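SH3 domain-containing protein (Dictyostelium discoideum, PDB 4NQI) remodels membranes through its inverse BAR domain in osmoregulation, phagocytosis and cytokinesis, and probably binds phosphatidylinositol lipids. Local coordinates at residues V98-N107 against F191-K201. Sequence-based numbering, arbitrary orientation.
Sequences VLLNEFITPN and FLSQFNQFLEK
Phe103 meets Phe191 and Phe195 in an aromatic cluster at the middle of the I-BAR helical bundle, where segments 98-107 of helix 72-140 and 191-201 of helix 152-224 run antiparallel (168°), their axes 7.7 Å apart at closest approach. The pair illustrates how a long bundle divides its interface into a dense apolar side and a looser polar margin. On the dense side, a chi1 of 173° swings the Phe103 ring away from its own backbone N and onto Phe195, whose CD1 stands 3.7 Å above the centre of the Phe103 ring in a T-shaped pair. Phe103 CZ also comes within 3.5 Å of Phe191 CE1, the two rings meeting obliquely. An alanine in place of Phe103 is likely to leave the Phe195 edge without its aromatic face and open a gap beside Phe191. One turn away, Leu99 CD1 lies 3.7 Å from Phe198 CG, an off-centre CH-pi contact; Tyr45 of helix 15-64 packs on both residues. Phe78 of the second subunit meets the Phe191 ring, tying the cluster to the dimer. Val98 packs CG1 on Gln197 O (3.5 Å) and CG2 against the Lys201 chain, which edges the contact. Toward solvent, Glu102 and Gln197 touch through their CB atoms (3.6 Å). Between these zones extended Gln194 passes Phe103 to Asn107, whose ND2 donates a 2.7 Å hydrogen bond to Gln194 OE1, the donor tilted 26° from the plane of the Gln194 carbonyl.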
loop_
_atom_site.group_PDB
_atom_site.type_symbol
_atom_site.label_atom_id
_atom_site.label_comp_id
_atom_site.label_asym_id
_atom_site.label_seq_id
_atom_site.Cartn_x
_atom_site.Cartn_y
_atom_site.Cartn_z
ATOM N N VAL B 98 -13.040 2.255 0.188
ATOM C CA VAL B 98 -13.675 1.031 0.676
ATOM C C VAL B 98 -13.584 0.936 2.199
ATOM O O VAL B 98 -14.570 0.622 2.866
ATOM C CB VAL B 98 -13.052 -0.227 0.029
ATOM C CG1 VAL B 98 -13.473 -1.488 0.773
ATOM C CG2 VAL B 98 -13.443 -0.322 -1.442
ATOM N N LEU B 99 -12.400 1.211 2.739
ATOM C CA LEU B 99 -12.193 1.230 4.185
ATOM C C LEU B 99 -13.125 2.239 4.851
ATOM O O LEU B 99 -13.631 1.998 5.949
ATOM C CB LEU B 99 -10.735 1.567 4.510
ATOM C CG LEU B 99 -10.363 1.611 5.996
ATOM C CD1 LEU B 99 -10.543 0.245 6.636
ATOM C CD2 LEU B 99 -8.938 2.115 6.202
ATOM N N LEU B 100 -13.357 3.362 4.176
ATOM C CA LEU B 100 -14.240 4.404 4.695
ATOM C C LEU B 100 -15.713 4.022 4.568
ATOM O O LEU B 100 -16.483 4.172 5.519
ATOM C CB LEU B 100 -13.989 5.732 3.970
ATOM C CG LEU B 100 -14.872 6.906 4.405
ATOM C CD1 LEU B 100 -14.545 7.319 5.829
ATOM C CD2 LEU B 100 -14.747 8.097 3.459
ATOM N N ASN B 101 -16.100 3.533 3.391
ATOM C CA ASN B 101 -17.502 3.242 3.094
ATOM C C ASN B 101 -17.991 1.895 3.625
ATOM O O ASN B 101 -19.157 1.755 3.989
ATOM C CB ASN B 101 -17.751 3.313 1.584
ATOM C CG ASN B 101 -17.504 4.698 1.012
ATOM O OD1 ASN B 101 -17.757 5.710 1.667
ATOM N ND2 ASN B 101 -17.009 4.747 -0.222
ATOM N N GLU B 102 -17.099 0.906 3.660
ATOM C CA GLU B 102 -17.476 -0.463 4.013
ATOM C C GLU B 102 -17.144 -0.841 5.457
ATOM O O GLU B 102 -17.703 -1.804 5.987
ATOM C CB GLU B 102 -16.828 -1.467 3.054
ATOM C CG GLU B 102 -17.067 -1.184 1.574
ATOM C CD GLU B 102 -18.426 -1.653 1.098
ATOM O OE1 GLU B 102 -19.189 -2.208 1.920
ATOM O OE2 GLU B 102 -18.732 -1.472 -0.099
ATOM N N PHE B 103 -16.238 -0.098 6.091
ATOM C CA PHE B 103 -15.902 -0.352 7.496
ATOM C C PHE B 103 -16.200 0.815 8.439
ATOM O O PHE B 103 -17.043 0.700 9.328
ATOM C CB PHE B 103 -14.436 -0.767 7.659
ATOM C CG PHE B 103 -14.000 -0.867 9.095
ATOM C CD1 PHE B 103 -14.552 -1.824 9.934
ATOM C CD2 PHE B 103 -13.048 -0.001 9.611
ATOM C CE1 PHE B 103 -14.161 -1.917 11.260
ATOM C CE2 PHE B 103 -12.649 -0.092 10.934
ATOM C CZ PHE B 103 -13.209 -1.051 11.759
ATOM N N ILE B 104 -15.490 1.926 8.243
ATOM C CA ILE B 104 -15.537 3.071 9.157
ATOM C C ILE B 104 -16.951 3.582 9.452
ATOM O O ILE B 104 -17.383 3.585 10.607
ATOM C CB ILE B 104 -14.647 4.229 8.650
ATOM C CG1 ILE B 104 -13.171 3.846 8.771
ATOM C CG2 ILE B 104 -14.928 5.509 9.425
ATOM C CD1 ILE B 104 -12.240 4.738 7.979
ATOM N N THR B 105 -17.665 4.004 8.414
ATOM C CA THR B 105 -19.033 4.503 8.580
ATOM C C THR B 105 -20.040 3.434 9.058
ATOM O O THR B 105 -20.821 3.696 9.974
ATOM C CB THR B 105 -19.550 5.225 7.305
ATOM O OG1 THR B 105 -18.561 6.153 6.838
ATOM C CG2 THR B 105 -20.841 5.970 7.596
ATOM N N PRO B 106 -20.031 2.229 8.449
ATOM C CA PRO B 106 -20.992 1.223 8.927
ATOM C C PRO B 106 -20.724 0.703 10.344
ATOM O O PRO B 106 -21.683 0.355 11.033
ATOM C CB PRO B 106 -20.837 0.080 7.919
ATOM C CG PRO B 106 -20.274 0.720 6.704
ATOM C CD PRO B 106 -19.363 1.787 7.211
ATOM N N ASN B 107 -19.466 0.637 10.773
ATOM C CA ASN B 107 -19.171 0.141 12.119
ATOM C C ASN B 107 -19.371 1.216 13.184
ATOM O O ASN B 107 -19.688 0.908 14.335
ATOM C CB ASN B 107 -17.763 -0.452 12.204
ATOM C CG ASN B 107 -17.626 -1.477 13.318
ATOM O OD1 ASN B 107 -16.996 -1.219 14.347
ATOM N ND2 ASN B 107 -18.225 -2.649 13.119
ATOM N N PHE B 191 -17.864 -6.960 12.971
ATOM C CA PHE B 191 -16.656 -6.140 12.936
ATOM C C PHE B 191 -15.656 -6.691 11.924
ATOM O O PHE B 191 -15.157 -5.956 11.069
ATOM C CB PHE B 191 -16.018 -6.072 14.328
ATOM C CG PHE B 191 -14.676 -5.387 14.355
ATOM C CD1 PHE B 191 -14.588 -4.003 14.389
ATOM C CD2 PHE B 191 -13.502 -6.130 14.363
ATOM C CE1 PHE B 191 -13.353 -3.372 14.419
ATOM C CE2 PHE B 191 -12.266 -5.503 14.394
ATOM C CZ PHE B 191 -12.194 -4.123 14.423
ATOM N N LEU B 192 -15.369 -7.986 12.027
ATOM C CA LEU B 192 -14.444 -8.645 11.110
ATOM C C LEU B 192 -14.999 -8.690 9.688
ATOM O O LEU B 192 -14.268 -8.454 8.722
ATOM C CB LEU B 192 -14.118 -10.058 11.601
ATOM C CG LEU B 192 -13.268 -10.165 12.870
ATOM C CD1 LEU B 192 -13.105 -11.621 13.311
ATOM C CD2 LEU B 192 -11.907 -9.521 12.652
ATOM N N SER B 193 -16.291 -8.985 9.566
ATOM C CA SER B 193 -16.951 -9.067 8.263
ATOM C C SER B 193 -16.855 -7.750 7.494
ATOM O O SER B 193 -16.720 -7.741 6.266
ATOM C CB SER B 193 -18.418 -9.460 8.442
ATOM O OG SER B 193 -19.058 -9.640 7.194
ATOM N N GLN B 194 -16.925 -6.640 8.222
ATOM C CA GLN B 194 -16.807 -5.321 7.611
ATOM C C GLN B 194 -15.351 -4.993 7.288
ATOM O O GLN B 194 -15.059 -4.454 6.221
ATOM C CB GLN B 194 -17.428 -4.251 8.516
ATOM C CG GLN B 194 -18.955 -4.308 8.569
ATOM C CD GLN B 194 -19.548 -3.454 9.677
ATOM O OE1 GLN B 194 -18.831 -2.949 10.543
ATOM N NE2 GLN B 194 -20.866 -3.296 9.657
ATOM N N PHE B 195 -14.441 -5.329 8.200
ATOM C CA PHE B 195 -13.016 -5.092 7.973
ATOM C C PHE B 195 -12.508 -5.905 6.779
ATOM O O PHE B 195 -11.598 -5.471 6.068
ATOM C CB PHE B 195 -12.197 -5.412 9.230
ATOM C CG PHE B 195 -10.886 -4.676 9.305
ATOM C CD1 PHE B 195 -10.835 -3.375 9.787
ATOM C CD2 PHE B 195 -9.708 -5.278 8.891
ATOM C CE1 PHE B 195 -9.631 -2.689 9.855
ATOM C CE2 PHE B 195 -8.500 -4.596 8.957
ATOM C CZ PHE B 195 -8.464 -3.302 9.439
ATOM N N ASN B 196 -13.109 -7.075 6.559
ATOM C CA ASN B 196 -12.743 -7.946 5.441
ATOM C C ASN B 196 -12.844 -7.279 4.064
ATOM O O ASN B 196 -12.119 -7.646 3.138
ATOM C CB ASN B 196 -13.598 -9.217 5.450
ATOM C CG ASN B 196 -13.169 -10.208 6.513
ATOM O OD1 ASN B 196 -12.100 -10.080 7.112
ATOM N ND2 ASN B 196 -14.002 -11.218 6.741
ATOM N N GLN B 197 -13.753 -6.318 3.927
ATOM C CA GLN B 197 -13.926 -5.610 2.661
ATOM C C GLN B 197 -12.658 -4.851 2.281
ATOM O O GLN B 197 -12.285 -4.794 1.108
ATOM C CB GLN B 197 -15.110 -4.644 2.742
ATOM C CG GLN B 197 -16.406 -5.293 3.217
ATOM C CD GLN B 197 -16.831 -6.449 2.335
ATOM O OE1 GLN B 197 -16.807 -6.350 1.108
ATOM N NE2 GLN B 197 -17.214 -7.557 2.958
ATOM N N PHE B 198 -11.999 -4.279 3.284
ATOM C CA PHE B 198 -10.742 -3.565 3.083
ATOM C C PHE B 198 -9.609 -4.536 2.764
ATOM O O PHE B 198 -8.794 -4.281 1.872
ATOM C CB PHE B 198 -10.405 -2.730 4.322
ATOM C CG PHE B 198 -8.974 -2.278 4.385
ATOM C CD1 PHE B 198 -8.469 -1.384 3.452
ATOM C CD2 PHE B 198 -8.135 -2.737 5.391
ATOM C CE1 PHE B 198 -7.149 -0.963 3.516
ATOM C CE2 PHE B 198 -6.818 -2.321 5.459
ATOM C CZ PHE B 198 -6.324 -1.433 4.522
ATOM N N LEU B 199 -9.570 -5.652 3.490
ATOM C CA LEU B 199 -8.541 -6.673 3.297
ATOM C C LEU B 199 -8.566 -7.258 1.884
ATOM O O LEU B 199 -7.520 -7.371 1.234
ATOM C CB LEU B 199 -8.695 -7.789 4.333
ATOM C CG LEU B 199 -8.492 -7.347 5.784
ATOM C CD1 LEU B 199 -8.738 -8.492 6.758
ATOM C CD2 LEU B 199 -7.093 -6.784 5.969
ATOM N N GLU B 200 -9.758 -7.624 1.416
ATOM C CA GLU B 200 -9.930 -8.155 0.065
ATOM C C GLU B 200 -9.423 -7.181 -0.999
ATOM O O GLU B 200 -8.790 -7.587 -1.973
ATOM C CB GLU B 200 -11.403 -8.488 -0.191
ATOM C CG GLU B 200 -11.913 -9.704 0.579
ATOM C CD GLU B 200 -13.426 -9.837 0.522
ATOM O OE1 GLU B 200 -14.091 -8.911 0.006
ATOM O OE2 GLU B 200 -13.952 -10.865 0.997
ATOM N N LYS B 201 -9.706 -5.896 -0.807
ATOM C CA LYS B 201 -9.288 -4.869 -1.755
ATOM C C LYS B 201 -7.785 -4.617 -1.687
ATOM O O LYS B 201 -7.162 -4.294 -2.699
ATOM C CB LYS B 201 -10.063 -3.570 -1.520
ATOM C CG LYS B 201 -11.325 -3.437 -2.366
ATOM C CD LYS B 201 -10.974 -3.106 -3.813
ATOM C CE LYS B 201 -12.221 -2.852 -4.652
ATOM N NZ LYS B 201 -11.913 -2.019 -5.852
#